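Local atomic coordinates of squalene synthase HpnC (Alicyclobacillus acidocaldarius subsp. acidocaldarius, PDB entry 4HD1), a protein that probably acts as a transferase of the squalene/phytoene synthase family on the route to squalene. Residues G13-C18 with F89-F94; L223-R228 with G248-L253; R114-K119 with L180-V185. All coordinates share one frame; numbering follows the deposited sequence.

Contact 1: G13-C18 with F89-F94; sequences GDFEVC and FRALQF
The ring of Phe-15 lies with one face over the methyl group of Ala-91. CB of Ala-91 stands 3.6 Å from the ring centroid and only 2° off the ring normal, a CH-pi contact centred on the ring. The SG of Cys-18 reaches the same methyl group at 3.5 Å from CB of Ala-91. The Phe-94 ring presents CD2 to CZ of Phe-15 at 3.8 Å, CZ lying at the rim of the Phe-94 ring. An alanine in place of Phe-15 would probably leave a gap over the Ala-91 methyl and take one neighbour from the Phe-94 edge. Beside this apolar patch, Asp-14 forms a salt bridge with Arg-90. NH1 of Arg-90 lies 2.8 Å from OD1 of Asp-14 and gives a weak hydrogen bond to OD2, with the carboxylate and guanidinium planes 61° apart. Pro-42 and Ser-46 of helix 41-56 also touch Phe-15. The two segments cross steeply, at -105°, with axes 8.3 Å apart. Such close crossing over a small alanine joins helices 12-25 and 87-99 within the all-helical fold of the squalene/phytoene synthase family.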
loop_
_atom_site.group_PDB
_atom_site.type_symbol
_atom_site.label_atom_id
_atom_site.label_comp_id
_atom_site.label_asym_id
_atom_site.label_seq_id
_atom_site.Cartn_x
_atom_site.Cartn_y
_atom_site.Cartn_z
ATOM N N GLY A 13 2.067 20.337 -17.236
ATOM C CA GLY A 13 0.639 20.391 -16.956
ATOM C C GLY A 13 0.114 19.062 -16.451
ATOM O O GLY A 13 -0.583 19.011 -15.435
ATOM N N ASP A 14 0.466 17.983 -17.147
ATOM C CA ASP A 14 0.007 16.643 -16.779
ATOM C C ASP A 14 0.522 16.211 -15.410
ATOM O O ASP A 14 -0.207 15.575 -14.645
ATOM C CB ASP A 14 0.430 15.635 -17.839
ATOM C CG ASP A 14 -0.086 15.987 -19.216
ATOM O OD1 ASP A 14 -1.055 16.775 -19.318
ATOM O OD2 ASP A 14 0.473 15.469 -20.203
ATOM N N PHE A 15 1.771 16.557 -15.106
ATOM C CA PHE A 15 2.344 16.275 -13.796
ATOM C C PHE A 15 1.743 17.168 -12.710
ATOM O O PHE A 15 1.621 16.750 -11.554
ATOM C CB PHE A 15 3.874 16.373 -13.823
ATOM C CG PHE A 15 4.549 15.104 -14.269
ATOM C CD1 PHE A 15 4.782 14.070 -13.366
ATOM C CD2 PHE A 15 4.932 14.927 -15.598
ATOM C CE1 PHE A 15 5.394 12.892 -13.772
ATOM C CE2 PHE A 15 5.549 13.749 -16.012
ATOM C CZ PHE A 15 5.782 12.730 -15.097
ATOM N N GLU A 16 1.354 18.387 -13.083
ATOM C CA GLU A 16 0.623 19.253 -12.165
ATOM C C GLU A 16 -0.711 18.635 -11.741
ATOM O O GLU A 16 -1.096 18.746 -10.572
ATOM C CB GLU A 16 0.400 20.644 -12.766
ATOM C CG GLU A 16 -0.362 21.602 -11.857
ATOM C CD GLU A 16 0.355 21.908 -10.547
ATOM O OE1 GLU A 16 -0.212 22.669 -9.738
ATOM O OE2 GLU A 16 1.479 21.407 -10.312
ATOM N N VAL A 17 -1.406 17.998 -12.688
ATOM C CA VAL A 17 -2.649 17.274 -12.392
ATOM C C VAL A 17 -2.353 16.168 -11.374
ATOM O O VAL A 17 -3.000 16.093 -10.331
ATOM C CB VAL A 17 -3.324 16.688 -13.662
ATOM C CG1 VAL A 17 -4.563 15.879 -13.305
ATOM C CG2 VAL A 17 -3.708 17.794 -14.645
ATOM N N CYS A 18 -1.353 15.339 -11.664
ATOM C CA CYS A 18 -0.958 14.265 -10.757
ATOM C C CYS A 18 -0.639 14.789 -9.366
ATOM O O CYS A 18 -1.037 14.188 -8.369
ATOM C CB CYS A 18 0.233 13.509 -11.314
ATOM S SG CYS A 18 -0.187 12.563 -12.788
ATOM N N PHE A 89 -2.283 9.714 -16.939
ATOM C CA PHE A 89 -1.611 8.600 -17.596
ATOM C C PHE A 89 -0.518 9.018 -18.576
ATOM O O PHE A 89 0.388 8.234 -18.852
ATOM C CB PHE A 89 -2.623 7.665 -18.259
ATOM C CG PHE A 89 -3.245 6.681 -17.305
ATOM C CD1 PHE A 89 -2.533 5.560 -16.877
ATOM C CD2 PHE A 89 -4.541 6.874 -16.830
ATOM C CE1 PHE A 89 -3.102 4.652 -15.995
ATOM C CE2 PHE A 89 -5.116 5.968 -15.949
ATOM C CZ PHE A 89 -4.397 4.855 -15.531
ATOM N N ARG A 90 -0.598 10.236 -19.108
ATOM C CA ARG A 90 0.513 10.794 -19.876
ATOM C C ARG A 90 1.709 11.023 -18.946
ATOM O O ARG A 90 2.841 10.677 -19.288
ATOM C CB ARG A 90 0.112 12.084 -20.604
ATOM C CG ARG A 90 -0.333 11.872 -22.045
ATOM C CD ARG A 90 -0.705 13.171 -22.755
ATOM N NE ARG A 90 -2.149 13.385 -22.735
ATOM C CZ ARG A 90 -2.771 14.391 -22.121
ATOM N NH1 ARG A 90 -2.083 15.323 -21.479
ATOM N NH2 ARG A 90 -4.091 14.469 -22.162
ATOM N N ALA A 91 1.454 11.580 -17.765
ATOM C CA ALA A 91 2.505 11.732 -16.765
ATOM C C ALA A 91 3.075 10.361 -16.372
ATOM O O ALA A 91 4.298 10.173 -16.367
ATOM C CB ALA A 91 1.992 12.488 -15.548
ATOM N N LEU A 92 2.196 9.400 -16.081
ATOM C CA LEU A 92 2.636 8.044 -15.746
ATOM C C LEU A 92 3.483 7.411 -16.858
ATOM O O LEU A 92 4.506 6.784 -16.580
ATOM C CB LEU A 92 1.455 7.133 -15.387
ATOM C CG LEU A 92 1.825 5.834 -14.658
ATOM C CD1 LEU A 92 2.359 6.128 -13.261
ATOM C CD2 LEU A 92 0.639 4.881 -14.589
ATOM N N GLN A 93 3.045 7.591 -18.102
ATOM C CA GLN A 93 3.759 7.146 -19.304
ATOM C C GLN A 93 5.220 7.614 -19.355
ATOM O O GLN A 93 6.120 6.838 -19.688
ATOM C CB GLN A 93 3.023 7.677 -20.527
ATOM C CG GLN A 93 3.367 7.030 -21.846
ATOM C CD GLN A 93 2.358 7.415 -22.913
ATOM O OE1 GLN A 93 1.494 6.622 -23.270
ATOM N NE2 GLN A 93 2.443 8.648 -23.400
ATOM N N PHE A 94 5.441 8.886 -19.038
ATOM C CA PHE A 94 6.787 9.424 -18.947
ATOM C C PHE A 94 7.549 8.762 -17.801
ATOM O O PHE A 94 8.679 8.300 -17.991
ATOM C CB PHE A 94 6.759 10.939 -18.767
ATOM C CG PHE A 94 8.122 11.559 -18.707
ATOM C CD1 PHE A 94 8.920 11.633 -19.856
ATOM C CD2 PHE A 94 8.620 12.062 -17.510
ATOM C CE1 PHE A 94 10.189 12.202 -19.810
ATOM C CE2 PHE A 94 9.886 12.636 -17.460
ATOM C CZ PHE A 94 10.673 12.703 -18.608
#

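Contact 2: L223-R228 with G248-L253; sequences LFDEGR and GGEAIL
Two consecutive antiparallel helices, 207-227 and 236-257, form a helical hairpin in this all-helical synthase, and Phe-224 bridges them. The segment axes run at 160° to each other and come no nearer than 11.3 Å, a wide spacing that the phenylalanine ring spans. CB of Phe-224 points toward the partner helix, and CZ lies 3.5 Å from CA of Gly-249. CE2 of Phe-224 lies 3.7 Å from the carbonyl C of Gly-249, so the tip of the ring rests on bare backbone. A side chain at Gly-249 would point straight at the ring, its CB falling 2.1 Å from CZ of Phe-224; the glycine thus leaves the place that the ring occupies. Leu-253, one turn further along, meets the ring at its edge and in its plane, CD1 lying 3.9 Å from CD2 of Phe-224. Ala-164 of helix 152-172 also touches Phe-224, while Leu-253 packs back on Val-217 and Ala-220 of helix 207-227. Toward the solvent the contact turns polar. There two carboxylates, which would repel each other if both are charged, come close, and Gln-221 NE2 hydrogen-bonds to both OD1 of Asp-225 and OE2 of Glu-250, oxygens that lie 4.4 Å apart.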
loop_
_atom_site.group_PDB
_atom_site.type_symbol
_atom_site.label_atom_id
_atom_site.label_comp_id
_atom_site.label_asym_id
_atom_site.label_seq_id
_atom_site.Cartn_x
_atom_site.Cartn_y
_atom_site.Cartn_z
ATOM N N LEU A 223 8.498 -9.033 10.510
ATOM C CA LEU A 223 8.591 -8.519 9.143
ATOM C C LEU A 223 9.314 -7.166 9.060
ATOM O O LEU A 223 10.145 -6.959 8.170
ATOM C CB LEU A 223 7.212 -8.477 8.472
ATOM C CG LEU A 223 6.640 -9.862 8.116
ATOM C CD1 LEU A 223 5.158 -9.766 7.773
ATOM C CD2 LEU A 223 7.438 -10.547 7.000
ATOM N N PHE A 224 9.011 -6.262 9.988
ATOM C CA PHE A 224 9.798 -5.038 10.135
ATOM C C PHE A 224 11.290 -5.332 10.327
ATOM O O PHE A 224 12.123 -4.758 9.626
ATOM C CB PHE A 224 9.268 -4.154 11.275
ATOM C CG PHE A 224 8.059 -3.352 10.896
ATOM C CD1 PHE A 224 8.081 -2.525 9.773
ATOM C CD2 PHE A 224 6.895 -3.414 11.659
ATOM C CE1 PHE A 224 6.962 -1.787 9.416
ATOM C CE2 PHE A 224 5.772 -2.676 11.301
ATOM C CZ PHE A 224 5.809 -1.862 10.180
ATOM N N ASP A 225 11.611 -6.236 11.258
ATOM C CA ASP A 225 12.999 -6.630 11.539
ATOM C C ASP A 225 13.728 -7.145 10.303
ATOM O O ASP A 225 14.878 -6.797 10.071
ATOM C CB ASP A 225 13.057 -7.698 12.636
ATOM C CG ASP A 225 12.573 -7.192 13.984
ATOM O OD1 ASP A 225 12.314 -5.976 14.120
ATOM O OD2 ASP A 225 12.453 -8.026 14.912
ATOM N N GLU A 226 13.056 -7.979 9.516
ATOM C CA GLU A 226 13.613 -8.460 8.254
ATOM C C GLU A 226 13.713 -7.332 7.209
ATOM O O GLU A 226 14.704 -7.235 6.482
ATOM C CB GLU A 226 12.786 -9.631 7.717
ATOM C CG GLU A 226 13.478 -10.442 6.632
ATOM C CD GLU A 226 12.542 -11.391 5.888
ATOM O OE1 GLU A 226 11.364 -11.560 6.296
ATOM O OE2 GLU A 226 12.995 -11.976 4.877
ATOM N N GLY A 227 12.698 -6.476 7.147
ATOM C CA GLY A 227 12.666 -5.386 6.160
ATOM C C GLY A 227 13.774 -4.364 6.328
ATOM O O GLY A 227 14.353 -3.882 5.345
ATOM N N ARG A 228 14.057 -4.052 7.589
ATOM C CA ARG A 228 15.131 -3.157 8.026
ATOM C C ARG A 228 16.416 -3.247 7.199
ATOM O O ARG A 228 17.091 -2.247 6.987
ATOM C CB ARG A 228 15.468 -3.509 9.470
ATOM C CG ARG A 228 15.828 -2.344 10.358
ATOM C CD ARG A 228 16.395 -2.894 11.645
ATOM N NE ARG A 228 16.351 -1.937 12.744
ATOM C CZ ARG A 228 17.194 -0.917 12.897
ATOM N NH1 ARG A 228 17.067 -0.115 13.946
ATOM N NH2 ARG A 228 18.154 -0.686 12.005
ATOM N N GLY A 248 7.073 4.507 11.971
ATOM C CA GLY A 248 5.626 4.712 12.047
ATOM C C GLY A 248 4.886 3.413 12.299
ATOM O O GLY A 248 4.011 3.341 13.172
ATOM N N GLY A 249 5.253 2.383 11.540
ATOM C CA GLY A 249 4.669 1.054 11.694
ATOM C C GLY A 249 4.965 0.436 13.043
ATOM O O GLY A 249 4.087 -0.165 13.656
ATOM N N GLU A 250 6.203 0.589 13.508
ATOM C CA GLU A 250 6.607 0.062 14.809
ATOM C C GLU A 250 5.847 0.757 15.928
ATOM O O GLU A 250 5.451 0.116 16.908
ATOM C CB GLU A 250 8.116 0.205 15.024
ATOM C CG GLU A 250 8.954 -0.804 14.252
ATOM C CD GLU A 250 10.441 -0.721 14.571
ATOM O OE1 GLU A 250 10.968 0.401 14.785
ATOM O OE2 GLU A 250 11.092 -1.790 14.600
ATOM N N ALA A 251 5.631 2.062 15.773
ATOM C CA ALA A 251 4.891 2.839 16.766
ATOM C C ALA A 251 3.425 2.430 16.831
ATOM O O ALA A 251 2.803 2.523 17.888
ATOM C CB ALA A 251 5.024 4.328 16.497
ATOM N N ILE A 252 2.875 1.972 15.707
ATOM C CA ILE A 252 1.497 1.466 15.692
ATOM C C ILE A 252 1.412 0.185 16.522
ATOM O O ILE A 252 0.500 0.027 17.338
ATOM C CB ILE A 252 0.956 1.257 14.257
ATOM C CG1 ILE A 252 0.709 2.614 13.583
ATOM C CG2 ILE A 252 -0.332 0.429 14.270
ATOM C CD1 ILE A 252 0.422 2.551 12.093
ATOM N N LEU A 253 2.379 -0.711 16.325
ATOM C CA LEU A 253 2.462 -1.951 17.099
ATOM C C LEU A 253 2.618 -1.666 18.590
ATOM O O LEU A 253 1.974 -2.307 19.421
ATOM C CB LEU A 253 3.623 -2.824 16.611
ATOM C CG LEU A 253 3.608 -3.314 15.159
ATOM C CD1 LEU A 253 4.825 -4.190 14.893
ATOM C CD2 LEU A 253 2.319 -4.046 14.803
#

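Contact 3: R114-K119 with L180-V185; sequences RRDQRK and LGRIYV
Arg-182 starts with CB directed at the end of helix 104-118 and finishes with its guanidinium gripping Asp-116. Its CG stands anti to the carbonyl carbon (chi1 -64°), and from CG to NE the chain is extended, which carries the cationic group across to the helix. NE passes 4.0 Å from OD2 of Asp-116, and CZ has the same OD2 3.7 Å away, over the centre of one guanidinium face. Carboxylate and guanidinium are therefore stacked, their planes 5° apart, and the ion pair between OD1 of Asp-116 and NH1 of Arg-182 is long, with no N-H directed at that oxygen. The hydrogen bonds go to the backbone instead. NH1 of Arg-182 donates to the carbonyl O of Asp-116 at 2.6 Å, in the carbonyl plane and on a lone pair. NH1 also lies 2.8 Å from O of Lys-119. NH2 donates to the same Asp-116 O at 2.8 Å, from well above that plane, so one oxygen takes both bonds at the guanidinium edge. A positive group at this C-terminal helix end would probably be favoured by the helix dipole as well as by the carboxylate. Asp-116 has a further partner in Tyr-184, whose OH donates to the syn lone pair of OD1 at 3.0 Å; ring and carboxylate are nearly coplanar, 16° apart. The 180-185 loop leaves helix 174-179 through a Schellman motif at Gly-181, then runs past the end of helix 104-118, with Tyr-184 stacked on His-170 of helix 152-172 and touching Leu-128 of helix 125-135.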
loop_
_atom_site.group_PDB
_atom_site.type_symbol
_atom_site.label_atom_id
_atom_site.label_comp_id
_atom_site.label_asym_id
_atom_site.label_seq_id
_atom_site.Cartn_x
_atom_site.Cartn_y
_atom_site.Cartn_z
ATOM N N ARG A 114 -10.036 -5.861 -6.936
ATOM C CA ARG A 114 -10.865 -7.040 -7.224
ATOM C C ARG A 114 -10.840 -8.038 -6.066
ATOM O O ARG A 114 -11.853 -8.680 -5.785
ATOM C CB ARG A 114 -10.426 -7.743 -8.511
ATOM C CG ARG A 114 -10.442 -6.870 -9.754
ATOM C CD ARG A 114 -10.135 -7.683 -11.004
ATOM N NE ARG A 114 -10.020 -6.838 -12.193
ATOM C CZ ARG A 114 -8.874 -6.546 -12.808
ATOM N NH1 ARG A 114 -7.717 -7.033 -12.362
ATOM N NH2 ARG A 114 -8.883 -5.766 -13.880
ATOM N N ARG A 115 -9.687 -8.167 -5.403
ATOM C CA ARG A 115 -9.548 -9.052 -4.240
ATOM C C ARG A 115 -10.405 -8.556 -3.084
ATOM O O ARG A 115 -11.037 -9.349 -2.391
ATOM C CB ARG A 115 -8.088 -9.170 -3.779
ATOM C CG ARG A 115 -7.087 -9.446 -4.884
ATOM C CD ARG A 115 -7.091 -10.893 -5.324
ATOM N NE ARG A 115 -6.130 -11.659 -4.540
ATOM C CZ ARG A 115 -5.356 -12.613 -5.042
ATOM N NH1 ARG A 115 -5.417 -12.917 -6.331
ATOM N NH2 ARG A 115 -4.513 -13.253 -4.254
ATOM N N ASP A 116 -10.425 -7.238 -2.892
ATOM C CA ASP A 116 -11.228 -6.612 -1.845
ATOM C C ASP A 116 -12.729 -6.780 -2.104
ATOM O O ASP A 116 -13.506 -6.862 -1.158
ATOM C CB ASP A 116 -10.869 -5.130 -1.714
ATOM C CG ASP A 116 -10.667 -4.687 -0.265
ATOM O OD1 ASP A 116 -10.092 -5.448 0.548
ATOM O OD2 ASP A 116 -11.063 -3.549 0.057
ATOM N N GLN A 117 -13.131 -6.836 -3.375
ATOM C CA GLN A 117 -14.535 -7.058 -3.746
ATOM C C GLN A 117 -15.028 -8.424 -3.289
ATOM O O GLN A 117 -16.158 -8.558 -2.815
ATOM C CB GLN A 117 -14.733 -6.962 -5.262
ATOM C CG GLN A 117 -14.848 -5.552 -5.818
ATOM C CD GLN A 117 -14.751 -5.511 -7.339
ATOM O OE1 GLN A 117 -15.532 -6.151 -8.046
ATOM N NE2 GLN A 117 -13.787 -4.750 -7.847
ATOM N N ARG A 118 -14.171 -9.432 -3.438
ATOM C CA ARG A 118 -14.571 -10.820 -3.258
ATOM C C ARG A 118 -14.311 -11.409 -1.867
ATOM O O ARG A 118 -14.770 -12.516 -1.564
ATOM C CB ARG A 118 -13.959 -11.704 -4.356
ATOM C CG ARG A 118 -12.442 -11.761 -4.391
ATOM C CD ARG A 118 -11.961 -12.814 -5.381
ATOM N NE ARG A 118 -12.133 -12.393 -6.775
ATOM C CZ ARG A 118 -11.142 -12.009 -7.581
ATOM N NH1 ARG A 118 -11.408 -11.647 -8.829
ATOM N NH2 ARG A 118 -9.886 -11.991 -7.149
ATOM N N LYS A 119 -13.596 -10.679 -1.018
ATOM C CA LYS A 119 -13.314 -11.169 0.332
ATOM C C LYS A 119 -13.670 -10.168 1.427
ATOM O O LYS A 119 -13.211 -9.019 1.422
ATOM C CB LYS A 119 -11.861 -11.625 0.469
ATOM C CG LYS A 119 -11.569 -12.936 -0.237
ATOM C CD LYS A 119 -10.335 -13.619 0.328
ATOM C CE LYS A 119 -10.052 -14.892 -0.450
ATOM N NZ LYS A 119 -9.227 -15.855 0.324
ATOM N N LEU A 180 -17.428 -1.417 8.190
ATOM C CA LEU A 180 -17.494 -1.453 6.728
ATOM C C LEU A 180 -17.827 -2.847 6.173
ATOM O O LEU A 180 -17.944 -3.024 4.960
ATOM C CB LEU A 180 -16.201 -0.891 6.114
ATOM C CG LEU A 180 -15.870 0.581 6.427
ATOM C CD1 LEU A 180 -14.467 0.966 5.960
ATOM C CD2 LEU A 180 -16.916 1.529 5.845
ATOM N N GLY A 181 -17.987 -3.820 7.070
ATOM C CA GLY A 181 -18.384 -5.182 6.696
ATOM C C GLY A 181 -17.244 -6.174 6.506
ATOM O O GLY A 181 -17.461 -7.274 5.981
ATOM N N ARG A 182 -16.041 -5.793 6.946
ATOM C CA ARG A 182 -14.830 -6.590 6.722
ATOM C C ARG A 182 -14.072 -6.923 7.991
ATOM O O ARG A 182 -13.960 -6.098 8.899
ATOM C CB ARG A 182 -13.865 -5.856 5.796
ATOM C CG ARG A 182 -14.395 -5.632 4.404
ATOM C CD ARG A 182 -13.568 -4.593 3.677
ATOM N NE ARG A 182 -14.190 -4.279 2.399
ATOM C CZ ARG A 182 -14.164 -5.083 1.340
ATOM N NH1 ARG A 182 -13.528 -6.252 1.397
ATOM N NH2 ARG A 182 -14.773 -4.718 0.222
ATOM N N ILE A 183 -13.534 -8.137 8.030
ATOM C CA ILE A 183 -12.616 -8.550 9.081
ATOM C C ILE A 183 -11.371 -9.162 8.444
ATOM O O ILE A 183 -11.465 -10.109 7.653
ATOM C CB ILE A 183 -13.260 -9.542 10.071
ATOM C CG1 ILE A 183 -14.573 -8.967 10.632
ATOM C CG2 ILE A 183 -12.274 -9.889 11.188
ATOM C CD1 ILE A 183 -15.442 -9.967 11.369
ATOM N N TYR A 184 -10.214 -8.606 8.795
ATOM C CA TYR A 184 -8.928 -9.037 8.253
ATOM C C TYR A 184 -8.189 -10.008 9.171
ATOM O O TYR A 184 -7.262 -10.696 8.728
ATOM C CB TYR A 184 -8.049 -7.822 7.924
ATOM C CG TYR A 184 -8.578 -7.016 6.761
ATOM C CD1 TYR A 184 -8.360 -7.431 5.446
ATOM C CD2 TYR A 184 -9.318 -5.854 6.971
ATOM C CE1 TYR A 184 -8.857 -6.709 4.368
ATOM C CE2 TYR A 184 -9.815 -5.119 5.898
ATOM C CZ TYR A 184 -9.580 -5.549 4.599
ATOM O OH TYR A 184 -10.069 -4.829 3.529
ATOM N N VAL A 185 -8.595 -10.063 10.440
ATOM C CA VAL A 185 -8.005 -11.015 11.383
ATOM C C VAL A 185 -8.284 -12.424 10.868
ATOM O O VAL A 185 -9.437 -12.760 10.636
ATOM C CB VAL A 185 -8.566 -10.853 12.811
ATOM C CG1 VAL A 185 -7.795 -11.730 13.778
ATOM C CG2 VAL A 185 -8.483 -9.406 13.263
#

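The three contacts are separate parts of one helical body. Contacts 1 and 2 lie on opposite sides of the chain's centre, their own centres 33 Å apart. Contact 3 is about 12 Å from each of them at the nearest atoms, its centre 31 Å from that of contact 1 and 24 Å from that of contact 2. Helices 87-99 and 104-118, consecutive in the chain, connect contact 1 to contact 3. Contact 3 is probably the one nearest to catalysis: Asp-59, in a long, weak ion pair with Arg-182, and Asp-177, touched by Tyr-184, each end a DxxxD sequence, the kind that binds diphosphate through magnesium in related synthases.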